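Local structure of serine-tRNA ligase (Naegleria fowleri, 6BLJ) at residues 252-257 against 291-296; 93-98 against 122-127; 10-15 against 41-46. The protein probably charges tRNA(Ser) with serine through a seryl-adenylate intermediate, as a class II aminoacyl-tRNA synthetase captured here with AMP bound. All blocks are in the same frame, centred on the assembly; numbering follows the deposited sequence.

Interaction 1: residues 252-257 against 291-296; sequences KEQMKK and FHLEKR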
loop_
_atom_site.group_PDB
_atom_site.type_symbol
_atom_site.label_atom_id
_atom_site.label_comp_id
_atom_site.label_asym_id
_atom_site.label_seq_id
_atom_site.Cartn_x
_atom_site.Cartn_y
_atom_site.Cartn_z
ATOM N N LYS A 252 -11.571 0.257 -9.226
ATOM C CA LYS A 252 -11.096 -0.837 -8.393
ATOM C C LYS A 252 -12.015 -2.050 -8.488
ATOM O O LYS A 252 -11.539 -3.189 -8.556
ATOM C CB LYS A 252 -10.929 -0.352 -6.947
ATOM C CG LYS A 252 -9.828 0.719 -6.840
ATOM C CD LYS A 252 -9.116 0.744 -5.492
ATOM C CE LYS A 252 -7.875 1.632 -5.566
ATOM N NZ LYS A 252 -7.262 1.893 -4.235
ATOM N N GLU A 253 -13.330 -1.833 -8.540
ATOM C CA GLU A 253 -14.197 -2.996 -8.635
ATOM C C GLU A 253 -14.016 -3.715 -9.965
ATOM O O GLU A 253 -14.145 -4.944 -10.009
ATOM C CB GLU A 253 -15.653 -2.601 -8.393
ATOM C CG GLU A 253 -15.951 -2.245 -6.920
ATOM C CD GLU A 253 -15.467 -3.304 -5.924
ATOM O OE1 GLU A 253 -15.749 -4.509 -6.115
ATOM O OE2 GLU A 253 -14.786 -2.931 -4.947
ATOM N N GLN A 254 -13.678 -2.994 -11.035
ATOM C CA GLN A 254 -13.398 -3.659 -12.304
ATOM C C GLN A 254 -12.068 -4.399 -12.241
ATOM O O GLN A 254 -11.960 -5.545 -12.694
ATOM C CB GLN A 254 -13.401 -2.607 -13.422
ATOM C CG GLN A 254 -14.781 -1.995 -13.675
ATOM C CD GLN A 254 -15.664 -2.892 -14.507
ATOM O OE1 GLN A 254 -15.267 -3.305 -15.596
ATOM N NE2 GLN A 254 -16.872 -3.180 -14.022
ATOM N N MET A 255 -11.037 -3.756 -11.685
ATOM C CA MET A 255 -9.734 -4.411 -11.589
ATOM C C MET A 255 -9.812 -5.680 -10.736
ATOM O O MET A 255 -9.141 -6.677 -11.030
ATOM C CB MET A 255 -8.698 -3.434 -11.023
ATOM C CG MET A 255 -7.262 -3.997 -10.941
ATOM S SD MET A 255 -6.590 -4.366 -12.582
ATOM C CE MET A 255 -6.023 -2.729 -13.077
ATOM N N LYS A 256 -10.642 -5.676 -9.688
ATOM C CA LYS A 256 -10.754 -6.873 -8.854
ATOM C C LYS A 256 -11.298 -8.078 -9.621
ATOM O O LYS A 256 -11.072 -9.220 -9.204
ATOM C CB LYS A 256 -11.634 -6.578 -7.634
ATOM C CG LYS A 256 -10.854 -5.935 -6.494
ATOM C CD LYS A 256 -11.727 -5.146 -5.534
ATOM C CE LYS A 256 -12.596 -6.038 -4.673
ATOM N NZ LYS A 256 -13.426 -5.233 -3.716
ATOM N N LYS A 257 -11.985 -7.856 -10.747
ATOM C CA LYS A 257 -12.507 -8.957 -11.549
ATOM C C LYS A 257 -11.480 -9.575 -12.489
ATOM O O LYS A 257 -11.745 -10.658 -13.028
ATOM C CB LYS A 257 -13.707 -8.491 -12.380
ATOM C CG LYS A 257 -14.881 -7.917 -11.571
ATOM C CD LYS A 257 -15.983 -7.391 -12.498
ATOM C CE LYS A 257 -17.193 -6.824 -11.737
ATOM N NZ LYS A 257 -17.981 -7.910 -11.087
ATOM N N PHE A 291 -13.550 -5.583 -20.642
ATOM C CA PHE A 291 -14.381 -5.246 -21.798
ATOM C C PHE A 291 -15.422 -6.324 -22.080
ATOM O O PHE A 291 -16.494 -6.026 -22.620
ATOM C CB PHE A 291 -13.453 -5.045 -23.013
ATOM C CG PHE A 291 -14.142 -4.621 -24.298
ATOM C CD1 PHE A 291 -14.176 -3.285 -24.674
ATOM C CD2 PHE A 291 -14.674 -5.564 -25.171
ATOM C CE1 PHE A 291 -14.786 -2.887 -25.878
ATOM C CE2 PHE A 291 -15.276 -5.177 -26.362
ATOM C CZ PHE A 291 -15.332 -3.842 -26.719
ATOM N N HIS A 292 -15.141 -7.570 -21.706
ATOM C CA HIS A 292 -16.035 -8.683 -22.003
ATOM C C HIS A 292 -16.978 -9.027 -20.860
ATOM O O HIS A 292 -17.728 -10.004 -20.970
ATOM C CB HIS A 292 -15.218 -9.913 -22.411
ATOM C CG HIS A 292 -14.500 -9.719 -23.711
ATOM N ND1 HIS A 292 -13.234 -9.175 -23.788
ATOM C CD2 HIS A 292 -14.907 -9.907 -24.989
ATOM C CE1 HIS A 292 -12.875 -9.077 -25.057
ATOM N NE2 HIS A 292 -13.871 -9.516 -25.805
ATOM N N LEU A 293 -16.981 -8.230 -19.791
ATOM C CA LEU A 293 -17.838 -8.484 -18.639
ATOM C C LEU A 293 -19.267 -8.797 -19.060
ATOM O O LEU A 293 -19.901 -8.024 -19.789
ATOM C CB LEU A 293 -17.832 -7.270 -17.708
ATOM C CG LEU A 293 -18.754 -7.367 -16.486
ATOM C CD1 LEU A 293 -18.278 -8.431 -15.513
ATOM C CD2 LEU A 293 -18.876 -6.013 -15.786
ATOM N N GLU A 294 -19.760 -9.947 -18.597
ATOM C CA GLU A 294 -21.171 -10.330 -18.714
ATOM C C GLU A 294 -21.651 -10.414 -20.159
ATOM O O GLU A 294 -22.831 -10.217 -20.443
ATOM C CB GLU A 294 -22.058 -9.378 -17.904
ATOM C CG GLU A 294 -22.037 -9.703 -16.405
ATOM C CD GLU A 294 -22.334 -8.507 -15.517
ATOM O OE1 GLU A 294 -22.828 -7.490 -16.041
ATOM O OE2 GLU A 294 -22.058 -8.577 -14.297
ATOM N N LYS A 295 -20.764 -10.740 -21.085
ATOM C CA LYS A 295 -21.167 -10.965 -22.464
ATOM C C LYS A 295 -21.281 -12.461 -22.746
ATOM O O LYS A 295 -20.749 -13.298 -22.016
ATOM C CB LYS A 295 -20.186 -10.296 -23.427
ATOM C CG LYS A 295 -20.279 -8.775 -23.385
ATOM C CD LYS A 295 -19.338 -8.120 -24.380
ATOM C CE LYS A 295 -19.554 -6.605 -24.435
ATOM N NZ LYS A 295 -18.329 -5.901 -24.913
ATOM N N ARG A 296 -22.010 -12.784 -23.808
ATOM C CA ARG A 296 -22.267 -14.153 -24.229
ATOM C C ARG A 296 -21.909 -14.292 -25.701
ATOM O O ARG A 296 -22.288 -13.446 -26.512
ATOM C CB ARG A 296 -23.747 -14.477 -24.003
ATOM C CG ARG A 296 -24.110 -15.925 -23.873
ATOM C CD ARG A 296 -25.421 -16.023 -23.100
ATOM N NE ARG A 296 -25.689 -17.374 -22.617
ATOM C CZ ARG A 296 -26.261 -17.646 -21.449
ATOM N NH1 ARG A 296 -26.469 -18.905 -21.090
ATOM N NH2 ARG A 296 -26.615 -16.658 -20.633
#
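Gln254 OE1 takes a hydrogen bond from Gln208 NE2 of the second subunit, which leaves its amide NE2 lying against Leu293 CD2 at 3.9 Å, a van der Waals contact. A bend at chi2 (-79°) turns the amide off the line of its helix and toward this methyl group. Leu293 answers with both branches, since its other methyl, CD1, meets CD of Lys257 at 3.9 Å. Each of the two partners crosses the leucine at roughly a right angle. Lys257 is extended through its aliphatic part and turns only at its last torsion, and its NZ stays 5.2 Å from Glu294 OE2, too far for a salt bridge, though the opposite charges may attract weakly.

Leu293 is presented by a type II turn from His292 to Lys295, closed by the bond from Lys295 N to His292 O (3.1 Å). Lys295 NZ returns to Phe291 O at 2.9 Å and also forms a salt bridge with Glu205 of the second subunit. Leu421 touches both Leu293 and Lys257. Between the two segments the contact is van der Waals in kind, while Gln254 OE1 and Lys295 NZ turn to the second subunit.

Interaction 2: residues 93-98 against 122-127; sequences DDVYAL and TYITEV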
loop_
_atom_site.group_PDB
_atom_site.type_symbol
_atom_site.label_atom_id
_atom_site.label_comp_id
_atom_site.label_asym_id
_atom_site.label_seq_id
_atom_site.Cartn_x
_atom_site.Cartn_y
_atom_site.Cartn_z
ATOM N N ASP A 93 -40.913 -25.358 21.805
ATOM C CA ASP A 93 -39.579 -25.780 22.224
ATOM C C ASP A 93 -38.969 -26.769 21.239
ATOM O O ASP A 93 -37.740 -26.831 21.107
ATOM C CB ASP A 93 -39.628 -26.404 23.621
ATOM C CG ASP A 93 -39.703 -25.369 24.728
ATOM O OD1 ASP A 93 -39.487 -24.166 24.452
ATOM O OD2 ASP A 93 -39.981 -25.764 25.879
ATOM N N ASP A 94 -39.804 -27.546 20.543
ATOM C CA ASP A 94 -39.319 -28.583 19.639
ATOM C C ASP A 94 -40.392 -29.015 18.644
ATOM O O ASP A 94 -41.069 -30.023 18.868
ATOM C CB ASP A 94 -38.848 -29.795 20.447
ATOM C CG ASP A 94 -38.117 -30.820 19.597
ATOM O OD1 ASP A 94 -37.770 -30.506 18.435
ATOM O OD2 ASP A 94 -37.891 -31.944 20.099
ATOM N N VAL A 95 -40.551 -28.287 17.534
ATOM C CA VAL A 95 -41.626 -28.653 16.612
ATOM C C VAL A 95 -41.325 -29.963 15.900
ATOM O O VAL A 95 -42.250 -30.637 15.446
ATOM C CB VAL A 95 -41.897 -27.546 15.570
ATOM C CG1 VAL A 95 -42.400 -26.288 16.244
ATOM C CG2 VAL A 95 -40.649 -27.254 14.749
ATOM N N TYR A 96 -40.046 -30.334 15.789
ATOM C CA TYR A 96 -39.674 -31.564 15.096
ATOM C C TYR A 96 -40.310 -32.801 15.727
ATOM O O TYR A 96 -40.617 -33.765 15.018
ATOM C CB TYR A 96 -38.157 -31.699 15.085
ATOM C CG TYR A 96 -37.468 -30.653 14.245
ATOM C CD1 TYR A 96 -37.212 -30.885 12.903
ATOM C CD2 TYR A 96 -37.071 -29.434 14.792
ATOM C CE1 TYR A 96 -36.583 -29.951 12.125
ATOM C CE2 TYR A 96 -36.427 -28.476 14.013
ATOM C CZ TYR A 96 -36.195 -28.747 12.676
ATOM O OH TYR A 96 -35.566 -27.836 11.867
ATOM N N ALA A 97 -40.525 -32.796 17.046
ATOM C CA ALA A 97 -41.011 -34.000 17.703
ATOM C C ALA A 97 -42.441 -34.339 17.303
ATOM O O ALA A 97 -42.861 -35.482 17.492
ATOM C CB ALA A 97 -40.904 -33.856 19.223
ATOM N N LEU A 98 -43.190 -33.384 16.736
ATOM C CA LEU A 98 -44.579 -33.632 16.360
ATOM C C LEU A 98 -44.720 -34.301 14.999
ATOM O O LEU A 98 -45.794 -34.829 14.693
ATOM C CB LEU A 98 -45.381 -32.324 16.340
ATOM C CG LEU A 98 -45.878 -31.677 17.638
ATOM C CD1 LEU A 98 -44.726 -31.220 18.516
ATOM C CD2 LEU A 98 -46.795 -30.500 17.313
ATOM N N THR A 122 -47.540 -20.977 10.704
ATOM C CA THR A 122 -46.935 -19.649 10.629
ATOM C C THR A 122 -45.617 -19.606 11.395
ATOM O O THR A 122 -44.614 -19.077 10.906
ATOM C CB THR A 122 -47.902 -18.614 11.207
ATOM O OG1 THR A 122 -49.071 -18.535 10.383
ATOM C CG2 THR A 122 -47.227 -17.234 11.292
ATOM N N TYR A 123 -45.606 -20.177 12.597
ATOM C CA TYR A 123 -44.390 -20.234 13.394
ATOM C C TYR A 123 -43.282 -20.974 12.653
ATOM O O TYR A 123 -42.150 -20.481 12.549
ATOM C CB TYR A 123 -44.701 -20.899 14.736
ATOM C CG TYR A 123 -43.495 -21.165 15.597
ATOM C CD1 TYR A 123 -42.921 -20.158 16.358
ATOM C CD2 TYR A 123 -42.951 -22.440 15.675
ATOM C CE1 TYR A 123 -41.813 -20.409 17.158
ATOM C CE2 TYR A 123 -41.850 -22.699 16.473
ATOM C CZ TYR A 123 -41.285 -21.680 17.210
ATOM O OH TYR A 123 -40.189 -21.932 18.002
ATOM N N ILE A 124 -43.606 -22.145 12.097
ATOM C CA ILE A 124 -42.624 -22.928 11.345
ATOM C C ILE A 124 -42.048 -22.116 10.190
ATOM O O ILE A 124 -40.832 -22.111 9.961
ATOM C CB ILE A 124 -43.264 -24.240 10.848
ATOM C CG1 ILE A 124 -43.434 -25.215 12.019
ATOM C CG2 ILE A 124 -42.422 -24.849 9.723
ATOM C CD1 ILE A 124 -44.355 -26.405 11.724
ATOM N N THR A 125 -42.906 -21.403 9.455
ATOM C CA THR A 125 -42.426 -20.591 8.338
ATOM C C THR A 125 -41.536 -19.455 8.829
ATOM O O THR A 125 -40.451 -19.223 8.286
ATOM C CB THR A 125 -43.612 -20.033 7.541
ATOM O OG1 THR A 125 -44.285 -21.102 6.862
ATOM C CG2 THR A 125 -43.127 -19.000 6.500
ATOM N N GLU A 126 -41.973 -18.741 9.868
ATOM C CA GLU A 126 -41.245 -17.547 10.290
ATOM C C GLU A 126 -39.962 -17.872 11.050
ATOM O O GLU A 126 -38.987 -17.128 10.947
ATOM C CB GLU A 126 -42.155 -16.656 11.136
ATOM C CG GLU A 126 -43.239 -15.933 10.327
ATOM C CD GLU A 126 -44.182 -15.099 11.198
ATOM O OE1 GLU A 126 -44.009 -15.087 12.436
ATOM O OE2 GLU A 126 -45.104 -14.456 10.647
ATOM N N VAL A 127 -39.936 -18.953 11.821
ATOM C CA VAL A 127 -38.822 -19.233 12.716
ATOM C C VAL A 127 -37.896 -20.307 12.155
ATOM O O VAL A 127 -36.680 -20.237 12.338
ATOM C CB VAL A 127 -39.349 -19.617 14.118
ATOM C CG1 VAL A 127 -38.212 -20.054 15.047
ATOM C CG2 VAL A 127 -40.143 -18.450 14.733
#
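Val95 and Ile124 make the closest backbone approach, their CA atoms 7.8 Å apart, where a helically coiled loop lies against a helix that widens into a pi-type turn at 124-127. The valine sits at the start of that loop coil, its O accepting from Leu98 N, and both of its methyls reach the helix. CG1 comes to the edge of the Tyr123 ring, near the ring plane, at 3.6 Å from CE2 and 3.9 Å from CD2, methyl against rim, not over a face. Tyr123 is set for this by a chi1 of 173°, which sets CG anti to the backbone N and carries the ring toward the loop. One face of the ring is occupied from within the helix by Val127 CB, 4.0 Å above the plane and toward the rim, and the ring also meets that of His128 with the planes inclined at about 65°.

The second methyl, CG2, makes a looser contact with Ile124 CG1 at 4.4 Å. Ile124 also packs on Ile60, Phe63 and Ile67 of helix 38-76, the partner of helix 114-147 in the long helical arm that, in related seryl-tRNA synthetases, recognises tRNA. Val95 thus joins the connection between the two helices to their apolar seam. With only carbon atoms meeting, shape and burial, rather than directional bonds, hold the loop here.

Interaction 3: residues 10-15 against 41-46; sequences LDINLF and DKVIEL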
loop_
_atom_site.group_PDB
_atom_site.type_symbol
_atom_site.label_atom_id
_atom_site.label_comp_id
_atom_site.label_asym_id
_atom_site.label_seq_id
_atom_site.Cartn_x
_atom_site.Cartn_y
_atom_site.Cartn_z
ATOM N N LEU A 10 -11.906 -26.284 -13.696
ATOM C CA LEU A 10 -12.159 -26.290 -12.261
ATOM C C LEU A 10 -13.572 -25.771 -12.006
ATOM O O LEU A 10 -13.848 -24.586 -12.219
ATOM C CB LEU A 10 -11.120 -25.434 -11.540
ATOM C CG LEU A 10 -11.274 -25.318 -10.022
ATOM C CD1 LEU A 10 -11.052 -26.685 -9.373
ATOM C CD2 LEU A 10 -10.324 -24.252 -9.445
ATOM N N ASP A 11 -14.475 -26.656 -11.581
ATOM C CA ASP A 11 -15.808 -26.273 -11.125
ATOM C C ASP A 11 -16.236 -27.208 -9.997
ATOM O O ASP A 11 -15.593 -28.227 -9.729
ATOM C CB ASP A 11 -16.831 -26.279 -12.278
ATOM C CG ASP A 11 -17.063 -27.674 -12.880
ATOM O OD1 ASP A 11 -16.523 -28.679 -12.372
ATOM O OD2 ASP A 11 -17.783 -27.764 -13.893
ATOM N N ILE A 12 -17.366 -26.885 -9.365
ATOM C CA ILE A 12 -17.754 -27.620 -8.166
ATOM C C ILE A 12 -18.001 -29.086 -8.483
ATOM O O ILE A 12 -17.699 -29.959 -7.664
ATOM C CB ILE A 12 -18.981 -26.954 -7.506
ATOM C CG1 ILE A 12 -19.338 -27.658 -6.186
ATOM C CG2 ILE A 12 -20.155 -26.883 -8.466
ATOM C CD1 ILE A 12 -18.205 -27.689 -5.184
ATOM N N ASN A 13 -18.491 -29.387 -9.690
ATOM C CA ASN A 13 -18.770 -30.772 -10.058
ATOM C C ASN A 13 -17.514 -31.630 -10.064
ATOM O O ASN A 13 -17.578 -32.826 -9.740
ATOM C CB ASN A 13 -19.472 -30.825 -11.417
ATOM C CG ASN A 13 -20.967 -30.559 -11.308
ATOM O OD1 ASN A 13 -21.589 -30.891 -10.300
ATOM N ND2 ASN A 13 -21.549 -29.966 -12.344
ATOM N N LEU A 14 -16.362 -31.052 -10.425
ATOM C CA LEU A 14 -15.126 -31.829 -10.439
ATOM C C LEU A 14 -14.785 -32.367 -9.053
ATOM O O LEU A 14 -14.122 -33.406 -8.930
ATOM C CB LEU A 14 -13.978 -30.959 -10.963
ATOM C CG LEU A 14 -12.669 -31.683 -11.287
ATOM C CD1 LEU A 14 -12.876 -32.746 -12.370
ATOM C CD2 LEU A 14 -11.593 -30.679 -11.712
ATOM N N PHE A 15 -15.248 -31.693 -7.997
ATOM C CA PHE A 15 -15.003 -32.138 -6.629
ATOM C C PHE A 15 -15.887 -33.306 -6.204
ATOM O O PHE A 15 -15.607 -33.920 -5.167
ATOM C CB PHE A 15 -15.241 -30.990 -5.641
ATOM C CG PHE A 15 -14.276 -29.841 -5.769
ATOM C CD1 PHE A 15 -14.408 -28.918 -6.794
ATOM C CD2 PHE A 15 -13.273 -29.654 -4.826
ATOM C CE1 PHE A 15 -13.538 -27.842 -6.902
ATOM C CE2 PHE A 15 -12.399 -28.574 -4.925
ATOM C CZ PHE A 15 -12.532 -27.675 -5.971
ATOM N N ASP A 41 -10.303 -31.090 0.069
ATOM C CA ASP A 41 -11.163 -31.757 1.036
ATOM C C ASP A 41 -12.069 -30.771 1.757
ATOM O O ASP A 41 -13.210 -31.114 2.086
ATOM C CB ASP A 41 -10.326 -32.527 2.055
ATOM C CG ASP A 41 -9.715 -33.778 1.476
ATOM O OD1 ASP A 41 -10.197 -34.250 0.425
ATOM O OD2 ASP A 41 -8.758 -34.302 2.085
ATOM N N LYS A 42 -11.589 -29.548 2.005
ATOM C CA LYS A 42 -12.437 -28.537 2.633
ATOM C C LYS A 42 -13.631 -28.194 1.753
ATOM O O LYS A 42 -14.751 -28.034 2.255
ATOM C CB LYS A 42 -11.631 -27.275 2.954
ATOM N N VAL A 43 -13.413 -28.070 0.438
ATOM C CA VAL A 43 -14.526 -27.805 -0.472
ATOM C C VAL A 43 -15.506 -28.974 -0.462
ATOM O O VAL A 43 -16.729 -28.779 -0.421
ATOM C CB VAL A 43 -14.016 -27.506 -1.895
ATOM C CG1 VAL A 43 -15.190 -27.477 -2.874
ATOM C CG2 VAL A 43 -13.280 -26.158 -1.941
ATOM N N ILE A 44 -14.989 -30.203 -0.493
ATOM C CA ILE A 44 -15.861 -31.374 -0.478
ATOM C C ILE A 44 -16.715 -31.388 0.787
ATOM O O ILE A 44 -17.935 -31.586 0.728
ATOM C CB ILE A 44 -15.036 -32.664 -0.614
ATOM C CG1 ILE A 44 -14.368 -32.729 -1.991
ATOM C CG2 ILE A 44 -15.927 -33.901 -0.410
ATOM C CD1 ILE A 44 -13.357 -33.845 -2.113
ATOM N N GLU A 45 -16.085 -31.152 1.946
ATOM C CA GLU A 45 -16.808 -31.159 3.216
ATOM C C GLU A 45 -17.888 -30.084 3.244
ATOM O O GLU A 45 -19.035 -30.353 3.619
ATOM C CB GLU A 45 -15.831 -30.970 4.380
ATOM N N LEU A 46 -17.542 -28.858 2.834
ATOM C CA LEU A 46 -18.514 -27.773 2.825
ATOM C C LEU A 46 -19.629 -28.027 1.818
ATOM O O LEU A 46 -20.768 -27.608 2.040
ATOM C CB LEU A 46 -17.822 -26.440 2.525
ATOM C CG LEU A 46 -16.850 -25.916 3.586
ATOM C CD1 LEU A 46 -16.027 -24.744 3.039
ATOM C CD2 LEU A 46 -17.599 -25.506 4.839
#
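Two first torsions set Val43 against Phe15: the valine's CG1 stands opposite the backbone N (chi1 170°), beside the carbonyl carbon, and the phenylalanine's chi1 of -66° keeps CG beside its own backbone N and brings the ring under that methyl. The result is a CH-pi contact over the ring face, with CG1 3.7 Å from the ring centroid and 20° off the normal. The methyl is displaced toward one rim, 3.5 Å from Phe15 CD2, and Val43 CB follows it down to 3.6 Å from CE2, so the branch and its root both rest on the same side of the ring. The two side chains cross at about a right angle.

Ile12 adds a second apolar partner, its CD1 touching Val43 CG1 at 3.8 Å. The next residue of the helix, Ile44, approaches from the ring's edge instead: its CG1 lies 4.1 Å from Phe15 CB and 3.6 Å from Phe15 O, a van der Waals approach to a backbone carbonyl.

Here the N-terminal segment folds back on the base of the arm typical of seryl-tRNA synthetases, in which helices 38-76 and 114-147 run together as a long antiparallel pair. Leu147 and Ile150 pack on Phe15, Val146 and Ile150 on Val43, and Ile26 of helix 23-32 also packs on the ring.

The short coil carrying Ile12 and Phe15 is opened by an Asx motif. Asp11 OD1 takes the N-H of Leu14 at 3.1 Å, nearly in line with the carboxylate C-O bond, while Asp11 O lies at the edge of the Phe15 ring, in its plane. On the other segment, Asp41 is paired with Arg27 in a salt bridge, which ties helix 38-76 to helix 23-32 beside the point where Ile44 leans on Pro23.

How the interactions relate
Interactions 2 and 3 belong to the same long arm, 33 Å apart between centres: 3 lies at its base, 2 toward its far end, and helices 38-76 and 114-147 take part around both. Interaction 1 belongs to the catalytic body, its nearest atoms about 14 Å from interaction 3 and about 31 Å from interaction 2. All three carry their cross-contact on apolar groups, yet differently: a methyl over an aromatic face in 3, a methyl at an aromatic edge in 2, and a leucine fork against amide and lysine chain in 1. Interaction 2 is the buried one; 1 and 3 are partly buried. Both 1 and 2 adjoin other subunits, whereas the segments of 3 touch no other chain.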